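Local structure of UPF0230 protein TM1468 (Thermotoga maritima, 1VPV) at residues Y126-L131 with E156-L161; A141-E146 with K241-G246; R216-D221 with I225-E230. The protein binds long-chain fatty acids such as palmitate and may take part in lipid transport or fatty acid metabolism. All blocks are in the same frame, centred on the assembly; numbering follows the deposited sequence.

In the fold
Contacts 1 and 2 meet directly: Val157 CG1 packs 3.8 Å from Ala144 CB, where helix 154-166 lies against helix 138-149. Contact 1 is a purely apolar surface contact between a strand of the first sheet and the helix packed on it. In contact 2, which is partly buried, the same helix 138-149 reaches across to strand 241-248 of the other sheet, and its chemistry is arginine stacking and paired charges. Contact 3 belongs to that second sheet as well, at one of its edge strands, 211-219, with centres about 24 Å from contact 2 and about 31 Å from contact 1. Contact 3 combines a buried alanine and isoleucine with a looser, water-assisted ion pair at its rim.

Contact 1 (Y126-L131 with E156-L161); sequences YVVDTL and EVLKKL
Leu158 reaches from its helix to two strand residues, placing one methyl against each. Its CD2 lies 3.3 Å from CG2 of Val128, shorter than methyls normally come, so the exact distance is doubtful; the two side chains lie alongside one another, pointing opposite ways. The other methyl, CD1, comes obliquely to the ring of Tyr126, 3.8 Å from CD1 of the tyrosine, the leucine lying roughly perpendicular to the tyrosine side chain. With CG anti to the carbonyl carbon (chi1 -68°), Leu158 directs its fork at the strand, and the branching lets one residue serve both neighbours. This is the layered packing of an alpha/beta domain: strand 125-129 runs parallel to strand 97-102, and residue alternation sends Tyr126 and Val128 to helix 154-166 while Val127 faces helix 110-118. Beta-branched valine suits such an extended strand, and Tyr126 can cover apolar neighbours with its ring although the residue as a whole is exposed. Farther out, Leu99 supports Leu158 from the adjacent strand, and Val157 turns to helix 138-149. Beyond Val128 the chain bends in an Asx turn, Asp129 OD1 accepting from Leu131 N at 3.2 Å from above the carboxylate plane, while Asp129 OD2 bonds to Ser105 OG.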
loop_
_atom_site.group_PDB
_atom_site.type_symbol
_atom_site.label_atom_id
_atom_site.label_comp_id
_atom_site.label_asym_id
_atom_site.label_seq_id
_atom_site.Cartn_x
_atom_site.Cartn_y
_atom_site.Cartn_z
ATOM N N TYR A 126 -5.468 -17.941 -4.448
ATOM C CA TYR A 126 -4.937 -17.255 -5.609
ATOM C C TYR A 126 -4.139 -16.046 -5.150
ATOM O O TYR A 126 -4.663 -15.186 -4.465
ATOM C CB TYR A 126 -6.084 -16.834 -6.489
ATOM C CG TYR A 126 -6.803 -18.007 -7.087
ATOM C CD1 TYR A 126 -6.421 -18.531 -8.312
ATOM C CD2 TYR A 126 -7.890 -18.581 -6.442
ATOM C CE1 TYR A 126 -7.103 -19.607 -8.874
ATOM C CE2 TYR A 126 -8.568 -19.647 -6.993
ATOM C CZ TYR A 126 -8.168 -20.161 -8.202
ATOM O OH TYR A 126 -8.832 -21.245 -8.739
ATOM N N VAL A 127 -2.868 -15.993 -5.518
ATOM C CA VAL A 127 -1.999 -14.947 -5.045
ATOM C C VAL A 127 -1.660 -13.999 -6.164
ATOM O O VAL A 127 -1.132 -14.417 -7.165
ATOM C CB VAL A 127 -0.683 -15.497 -4.492
ATOM C CG1 VAL A 127 0.060 -14.361 -3.730
ATOM C CG2 VAL A 127 -0.928 -16.680 -3.577
ATOM N N VAL A 128 -1.975 -12.724 -5.970
ATOM C CA VAL A 128 -1.716 -11.694 -6.964
ATOM C C VAL A 128 -0.582 -10.789 -6.511
ATOM O O VAL A 128 -0.650 -10.166 -5.411
ATOM C CB VAL A 128 -2.968 -10.841 -7.223
ATOM C CG1 VAL A 128 -2.676 -9.732 -8.237
ATOM C CG2 VAL A 128 -4.058 -11.717 -7.751
ATOM N N ASP A 129 0.469 -10.771 -7.336
ATOM C CA ASP A 129 1.593 -9.831 -7.231
ATOM C C ASP A 129 1.140 -8.463 -7.748
ATOM O O ASP A 129 1.211 -8.218 -8.936
ATOM C CB ASP A 129 2.809 -10.311 -8.066
ATOM C CG ASP A 129 4.075 -9.409 -7.864
ATOM O OD1 ASP A 129 3.992 -8.420 -7.100
ATOM O OD2 ASP A 129 5.162 -9.685 -8.448
ATOM N N THR A 130 0.727 -7.559 -6.864
ATOM C CA THR A 130 0.190 -6.281 -7.302
ATOM C C THR A 130 1.213 -5.359 -7.951
ATOM O O THR A 130 0.811 -4.382 -8.565
ATOM C CB THR A 130 -0.376 -5.455 -6.140
ATOM O OG1 THR A 130 0.669 -5.202 -5.211
ATOM C CG2 THR A 130 -1.492 -6.176 -5.466
ATOM N N LEU A 131 2.514 -5.612 -7.750
ATOM C CA LEU A 131 3.569 -4.662 -8.164
ATOM C C LEU A 131 3.347 -3.261 -7.552
ATOM O O LEU A 131 3.744 -2.248 -8.114
ATOM C CB LEU A 131 3.704 -4.573 -9.696
ATOM C CG LEU A 131 3.948 -5.912 -10.419
ATOM C CD1 LEU A 131 3.995 -5.698 -11.927
ATOM C CD2 LEU A 131 5.236 -6.668 -9.968
ATOM N N GLU A 156 -12.713 -14.356 -13.701
ATOM C CA GLU A 156 -13.079 -13.045 -14.226
ATOM C C GLU A 156 -12.401 -11.943 -13.430
ATOM O O GLU A 156 -11.879 -11.013 -14.007
ATOM C CB GLU A 156 -14.608 -12.870 -14.281
ATOM C CG GLU A 156 -15.258 -13.778 -15.372
ATOM C CD GLU A 156 -16.798 -13.875 -15.331
ATOM O OE1 GLU A 156 -17.410 -13.792 -14.244
ATOM O OE2 GLU A 156 -17.402 -14.077 -16.421
ATOM N N VAL A 157 -12.327 -12.072 -12.111
ATOM C CA VAL A 157 -11.654 -11.040 -11.320
ATOM C C VAL A 157 -10.160 -10.932 -11.683
ATOM O O VAL A 157 -9.639 -9.843 -11.944
ATOM C CB VAL A 157 -11.821 -11.290 -9.829
ATOM C CG1 VAL A 157 -10.989 -10.306 -9.030
ATOM C CG2 VAL A 157 -13.273 -11.157 -9.455
ATOM N N LEU A 158 -9.481 -12.074 -11.724
ATOM C CA LEU A 158 -8.044 -12.074 -11.986
ATOM C C LEU A 158 -7.717 -11.497 -13.356
ATOM O O LEU A 158 -6.806 -10.678 -13.473
ATOM C CB LEU A 158 -7.479 -13.473 -11.814
ATOM C CG LEU A 158 -7.538 -13.914 -10.344
ATOM C CD1 LEU A 158 -7.370 -15.411 -10.253
ATOM C CD2 LEU A 158 -6.478 -13.214 -9.471
ATOM N N LYS A 159 -8.507 -11.856 -14.368
ATOM C CA LYS A 159 -8.329 -11.310 -15.722
ATOM C C LYS A 159 -8.495 -9.784 -15.735
ATOM O O LYS A 159 -7.651 -9.081 -16.341
ATOM C CB LYS A 159 -9.268 -11.960 -16.750
ATOM C CG LYS A 159 -8.690 -11.965 -18.167
ATOM C CD LYS A 159 -9.678 -11.492 -19.249
ATOM C CE LYS A 159 -10.445 -12.614 -19.902
ATOM N NZ LYS A 159 -9.532 -13.503 -20.682
ATOM N N LYS A 160 -9.528 -9.270 -15.047
ATOM C CA LYS A 160 -9.769 -7.818 -15.006
ATOM C C LYS A 160 -8.708 -7.041 -14.233
ATOM O O LYS A 160 -8.262 -5.999 -14.712
ATOM C CB LYS A 160 -11.162 -7.448 -14.471
ATOM C CG LYS A 160 -12.056 -6.754 -15.490
ATOM C CD LYS A 160 -11.580 -5.351 -15.861
ATOM C CE LYS A 160 -12.498 -4.696 -16.943
ATOM N NZ LYS A 160 -12.415 -5.379 -18.245
ATOM N N LEU A 161 -8.308 -7.517 -13.056
ATOM C CA LEU A 161 -7.173 -6.886 -12.326
ATOM C C LEU A 161 -5.958 -6.796 -13.214
ATOM O O LEU A 161 -5.310 -5.747 -13.277
ATOM C CB LEU A 161 -6.769 -7.662 -11.084
ATOM C CG LEU A 161 -7.812 -7.865 -9.985
ATOM C CD1 LEU A 161 -7.120 -8.539 -8.816
ATOM C CD2 LEU A 161 -8.488 -6.567 -9.528
#

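Contact 2 (A141-E146 with K241-G246); sequences ARVARE and KLRVIG
Arg243 meets Glu146 end-on and Arg142 face to face, joining helix 138-149 to strand 241-248 and so bridging the two alpha/beta halves of the DegV fold. The carboxylate of Glu146 is gripped by two nitrogens: NH2 of Arg243 gives to OE1 at 3.2 Å and NH1 of Arg243 to OE2 at 3.1 Å, each oxygen accepting through its syn lone pair. The two planes are nearly coplanar, 22° apart, which favours an end-on bidentate salt bridge. The third donor, NE of Arg243, pairs with Glu294 on the neighbouring strand 289-295, which brings a second carboxylate to the same guanidinium.

Over one face of that group lies the guanidinium of Arg142, centres 3.7 Å apart. The stacking of two cations is probably made tolerable by nearby carboxylates: Arg142 NH1 forms a salt bridge with Asp270, and its NH2 a long, weak ion pair with Glu294. Were Arg243 an alanine, Glu146 would probably lose its twofold grip, Glu294 a partner, and Arg142 the flat surface it stacks on. A methyl of Val143 sits at the guanidinium edge, its CG2 3.4 Å from Arg243 NH2. Bent at chi3 (59°), the Arg142 chain turns NH2 to the strand, where a water accepts from it at 3.2 Å and donates to Val244 O at 2.8 Å.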
loop_
_atom_site.group_PDB
_atom_site.type_symbol
_atom_site.label_atom_id
_atom_site.label_comp_id
_atom_site.label_asym_id
_atom_site.label_seq_id
_atom_site.Cartn_x
_atom_site.Cartn_y
_atom_site.Cartn_z
ATOM N N ALA A 141 -8.194 -4.406 -4.282
ATOM C CA ALA A 141 -8.956 -5.277 -3.375
ATOM C C ALA A 141 -10.411 -4.908 -3.309
ATOM O O ALA A 141 -11.282 -5.790 -3.311
ATOM C CB ALA A 141 -8.383 -5.245 -1.987
ATOM N N ARG A 142 -10.682 -3.616 -3.162
ATOM C CA ARG A 142 -12.050 -3.112 -3.226
ATOM C C ARG A 142 -12.712 -3.543 -4.517
ATOM O O ARG A 142 -13.842 -4.043 -4.505
ATOM C CB ARG A 142 -12.104 -1.612 -3.136
ATOM C CG ARG A 142 -13.524 -1.052 -3.298
ATOM C CD ARG A 142 -13.643 0.369 -2.810
ATOM N NE ARG A 142 -12.711 1.230 -3.542
ATOM C CZ ARG A 142 -12.559 2.535 -3.318
ATOM N NH1 ARG A 142 -13.298 3.161 -2.413
ATOM N NH2 ARG A 142 -11.675 3.226 -4.024
ATOM N N VAL A 143 -12.004 -3.345 -5.616
ATOM C CA VAL A 143 -12.551 -3.630 -6.939
ATOM C C VAL A 143 -12.848 -5.106 -7.062
ATOM O O VAL A 143 -13.867 -5.467 -7.582
ATOM C CB VAL A 143 -11.578 -3.190 -8.072
ATOM C CG1 VAL A 143 -12.040 -3.708 -9.393
ATOM C CG2 VAL A 143 -11.471 -1.640 -8.121
ATOM N N ALA A 144 -11.953 -5.959 -6.570
ATOM C CA ALA A 144 -12.209 -7.381 -6.565
ATOM C C ALA A 144 -13.462 -7.703 -5.782
ATOM O O ALA A 144 -14.237 -8.599 -6.163
ATOM C CB ALA A 144 -11.053 -8.125 -5.974
ATOM N N ARG A 145 -13.678 -6.993 -4.682
ATOM C CA ARG A 145 -14.861 -7.295 -3.859
ATOM C C ARG A 145 -16.122 -6.924 -4.614
ATOM O O ARG A 145 -17.081 -7.703 -4.688
ATOM C CB ARG A 145 -14.827 -6.541 -2.518
ATOM C CG ARG A 145 -16.054 -6.798 -1.643
ATOM C CD ARG A 145 -16.290 -8.330 -1.388
ATOM N NE ARG A 145 -15.321 -8.856 -0.416
ATOM C CZ ARG A 145 -15.026 -10.142 -0.237
ATOM N NH1 ARG A 145 -15.592 -11.087 -0.956
ATOM N NH2 ARG A 145 -14.137 -10.483 0.672
ATOM N N GLU A 146 -16.108 -5.728 -5.192
ATOM C CA GLU A 146 -17.295 -5.198 -5.838
ATOM C C GLU A 146 -17.690 -6.132 -6.960
ATOM O O GLU A 146 -18.853 -6.507 -7.064
ATOM C CB GLU A 146 -17.079 -3.780 -6.346
ATOM C CG GLU A 146 -16.842 -2.805 -5.205
ATOM C CD GLU A 146 -16.240 -1.476 -5.673
ATOM O OE1 GLU A 146 -15.329 -1.467 -6.532
ATOM O OE2 GLU A 146 -16.686 -0.431 -5.168
ATOM N N LYS A 241 -11.829 10.714 -13.986
ATOM C CA LYS A 241 -12.528 10.191 -12.819
ATOM C C LYS A 241 -11.589 9.315 -12.011
ATOM O O LYS A 241 -11.048 8.343 -12.544
ATOM C CB LYS A 241 -13.707 9.330 -13.252
ATOM C CG LYS A 241 -15.091 9.957 -13.168
ATOM C CD LYS A 241 -16.129 8.823 -12.921
ATOM C CE LYS A 241 -17.530 9.233 -13.211
ATOM N NZ LYS A 241 -17.616 9.580 -14.645
ATOM N N LEU A 242 -11.441 9.615 -10.724
ATOM C CA LEU A 242 -10.514 8.896 -9.884
ATOM C C LEU A 242 -11.170 8.406 -8.598
ATOM O O LEU A 242 -12.115 9.016 -8.120
ATOM C CB LEU A 242 -9.389 9.834 -9.466
ATOM C CG LEU A 242 -8.511 10.577 -10.457
ATOM C CD1 LEU A 242 -7.411 11.250 -9.666
ATOM C CD2 LEU A 242 -7.919 9.621 -11.521
ATOM N N ARG A 243 -10.650 7.322 -8.029
ATOM C CA ARG A 243 -10.853 7.035 -6.592
ATOM C C ARG A 243 -9.474 7.014 -5.924
ATOM O O ARG A 243 -8.493 6.660 -6.556
ATOM C CB ARG A 243 -11.596 5.726 -6.366
ATOM C CG ARG A 243 -13.014 5.734 -6.896
ATOM C CD ARG A 243 -13.864 4.573 -6.352
ATOM N NE ARG A 243 -13.327 3.282 -6.791
ATOM C CZ ARG A 243 -13.978 2.116 -6.716
ATOM N NH1 ARG A 243 -15.194 2.063 -6.227
ATOM N NH2 ARG A 243 -13.411 0.988 -7.154
ATOM N N VAL A 244 -9.409 7.374 -4.651
ATOM C CA VAL A 244 -8.139 7.723 -3.995
ATOM C C VAL A 244 -8.085 7.297 -2.521
ATOM O O VAL A 244 -9.055 7.466 -1.774
ATOM C CB VAL A 244 -7.940 9.260 -4.007
ATOM C CG1 VAL A 244 -6.583 9.645 -3.461
ATOM C CG2 VAL A 244 -8.094 9.796 -5.407
ATOM N N ILE A 245 -6.941 6.762 -2.112
ATOM C CA ILE A 245 -6.600 6.639 -0.709
ATOM C C ILE A 245 -5.428 7.572 -0.461
ATOM O O ILE A 245 -4.377 7.376 -1.007
ATOM C CB ILE A 245 -6.211 5.195 -0.351
ATOM C CG1 ILE A 245 -7.374 4.255 -0.677
ATOM C CG2 ILE A 245 -5.839 5.058 1.144
ATOM C CD1 ILE A 245 -7.082 2.786 -0.317
ATOM N N GLY A 246 -5.630 8.613 0.338
ATOM C CA GLY A 246 -4.532 9.434 0.822
ATOM C C GLY A 246 -3.808 8.709 1.944
ATOM O O GLY A 246 -4.452 8.196 2.892
HETATM O O HOH W 1 -11.368 5.918 -2.305
#

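Contact 3 (R216-D221 with I225-E230); sequences RKVRGD and IEALIE
Arg216 stretches across Ala227 to Glu230 where strand 211-219 turns back into helix 220-232, a tight beta-alpha connection in which the directions of 216-219 and 225-230 differ by 150°. The arginine chain, extended from CG to NE, passes its CD 4.1 Å from Ala227 CB and carries NH1 to 3.6 Å from Glu230 OE2, a long salt bridge. The carboxylate sits at the guanidinium edge with its plane turned steeply, 79° away. A water also links the pair, accepting weakly from Arg216 NH2 and donating to Glu230 OE1. Long, flexible partners suit this rim position.

Two residues on, Val218 also faces the helix, its CG1 4.4 Å from Ala227 CB; alanine, with only a methyl, lets the strand's side chains come close to the helix, and it also touches Cys204 of strand 201-208. Gly220 makes the corner with a positive phi of 81°, a value glycine adopts readily. At Asp221 the side chain is held by Arg202 through OD1, and the carbonyl takes the i to i+4 bond from Ile225 N at 2.8 Å. Ile225, buried against Glu257 and Thr261 of helix 252-263, lays its own branch beside that acceptor, with CG1 3.3 Å from Asp221 O.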
loop_
_atom_site.group_PDB
_atom_site.type_symbol
_atom_site.label_atom_id
_atom_site.label_comp_id
_atom_site.label_asym_id
_atom_site.label_seq_id
_atom_site.Cartn_x
_atom_site.Cartn_y
_atom_site.Cartn_z
ATOM N N ARG A 216 11.829 13.350 -8.761
ATOM C CA ARG A 216 11.987 14.794 -8.580
ATOM C C ARG A 216 12.410 15.152 -7.163
ATOM O O ARG A 216 11.996 14.513 -6.202
ATOM C CB ARG A 216 10.674 15.507 -8.899
ATOM C CG ARG A 216 10.853 16.819 -9.576
ATOM C CD ARG A 216 9.585 17.241 -10.227
ATOM N NE ARG A 216 9.588 18.662 -10.545
ATOM C CZ ARG A 216 8.512 19.360 -10.912
ATOM N NH1 ARG A 216 7.326 18.771 -11.005
ATOM N NH2 ARG A 216 8.627 20.665 -11.186
ATOM N N LYS A 217 13.267 16.151 -7.057
ATOM C CA LYS A 217 13.617 16.772 -5.788
ATOM C C LYS A 217 13.079 18.163 -5.892
ATOM O O LYS A 217 13.343 18.857 -6.861
ATOM C CB LYS A 217 15.127 16.889 -5.581
ATOM C CG LYS A 217 15.887 15.584 -5.709
ATOM C CD LYS A 217 17.410 15.798 -6.009
ATOM C CE LYS A 217 18.213 15.912 -4.710
ATOM N NZ LYS A 217 19.690 15.826 -4.936
ATOM N N VAL A 218 12.320 18.587 -4.906
ATOM C CA VAL A 218 11.852 19.960 -4.866
ATOM C C VAL A 218 12.038 20.473 -3.425
ATOM O O VAL A 218 12.495 19.715 -2.527
ATOM C CB VAL A 218 10.383 20.032 -5.268
ATOM C CG1 VAL A 218 10.146 19.379 -6.618
ATOM C CG2 VAL A 218 9.518 19.364 -4.210
ATOM N N ARG A 219 11.635 21.717 -3.186
ATOM C CA ARG A 219 11.662 22.247 -1.835
ATOM C C ARG A 219 10.278 22.649 -1.322
ATOM O O ARG A 219 9.533 23.435 -1.969
ATOM C CB ARG A 219 12.614 23.427 -1.756
ATOM C CG ARG A 219 14.085 23.044 -1.863
ATOM C CD ARG A 219 14.971 24.283 -1.893
ATOM N NE ARG A 219 15.417 24.643 -0.567
ATOM C CZ ARG A 219 15.673 25.883 -0.174
ATOM N NH1 ARG A 219 15.526 26.896 -1.020
ATOM N NH2 ARG A 219 16.066 26.113 1.077
ATOM N N GLY A 220 9.949 22.114 -0.147
ATOM C CA GLY A 220 8.704 22.443 0.558
ATOM C C GLY A 220 7.502 21.689 0.041
ATOM O O GLY A 220 7.498 21.180 -1.098
ATOM N N ASP A 221 6.465 21.653 0.870
ATOM C CA ASP A 221 5.253 20.833 0.626
ATOM C C ASP A 221 4.489 21.245 -0.590
ATOM O O ASP A 221 3.985 20.399 -1.335
ATOM C CB ASP A 221 4.269 20.962 1.788
ATOM C CG ASP A 221 4.785 20.376 3.070
ATOM O OD1 ASP A 221 5.801 19.653 3.032
ATOM O OD2 ASP A 221 4.131 20.606 4.118
ATOM N N ILE A 225 3.650 18.635 -3.446
ATOM C CA ILE A 225 2.262 18.343 -3.800
ATOM C C ILE A 225 2.074 18.496 -5.304
ATOM O O ILE A 225 1.558 17.574 -5.944
ATOM C CB ILE A 225 1.268 19.289 -3.024
ATOM C CG1 ILE A 225 1.090 18.825 -1.578
ATOM C CG2 ILE A 225 -0.083 19.422 -3.718
ATOM C CD1 ILE A 225 0.522 19.962 -0.668
ATOM N N GLU A 226 2.497 19.643 -5.857
ATOM C CA GLU A 226 2.410 19.874 -7.312
ATOM C C GLU A 226 3.129 18.781 -8.096
ATOM O O GLU A 226 2.605 18.256 -9.082
ATOM C CB GLU A 226 3.007 21.214 -7.716
ATOM C CG GLU A 226 2.187 22.464 -7.377
ATOM C CD GLU A 226 3.015 23.801 -7.458
ATOM O OE1 GLU A 226 3.914 23.926 -8.335
ATOM O OE2 GLU A 226 2.751 24.726 -6.644
ATOM N N ALA A 227 4.335 18.430 -7.660
ATOM C CA ALA A 227 5.111 17.391 -8.339
ATOM C C ALA A 227 4.368 16.048 -8.407
ATOM O O ALA A 227 4.476 15.333 -9.408
ATOM C CB ALA A 227 6.443 17.199 -7.662
ATOM N N LEU A 228 3.612 15.709 -7.360
ATOM C CA LEU A 228 2.957 14.377 -7.309
ATOM C C LEU A 228 1.828 14.324 -8.314
ATOM O O LEU A 228 1.590 13.300 -8.957
ATOM C CB LEU A 228 2.386 14.070 -5.905
ATOM C CG LEU A 228 3.287 13.896 -4.672
ATOM C CD1 LEU A 228 2.634 12.928 -3.632
ATOM C CD2 LEU A 228 4.618 13.389 -5.081
ATOM N N ILE A 229 1.128 15.453 -8.405
ATOM C CA ILE A 229 -0.004 15.600 -9.260
ATOM C C ILE A 229 0.465 15.731 -10.703
ATOM O O ILE A 229 -0.185 15.200 -11.589
ATOM C CB ILE A 229 -0.892 16.799 -8.827
ATOM C CG1 ILE A 229 -1.573 16.466 -7.494
ATOM C CG2 ILE A 229 -1.956 17.121 -9.895
ATOM C CD1 ILE A 229 -2.203 17.652 -6.811
ATOM N N GLU A 230 1.588 16.410 -10.931
ATOM C CA GLU A 230 2.142 16.485 -12.296
ATOM C C GLU A 230 2.596 15.107 -12.790
ATOM O O GLU A 230 2.429 14.797 -13.959
ATOM C CB GLU A 230 3.264 17.535 -12.428
ATOM C CG GLU A 230 2.779 18.948 -12.168
ATOM C CD GLU A 230 3.825 20.031 -12.427
ATOM O OE1 GLU A 230 4.164 20.269 -13.617
ATOM O OE2 GLU A 230 4.279 20.679 -11.447
HETATM O O HOH W 2 6.908 21.818 -13.559
#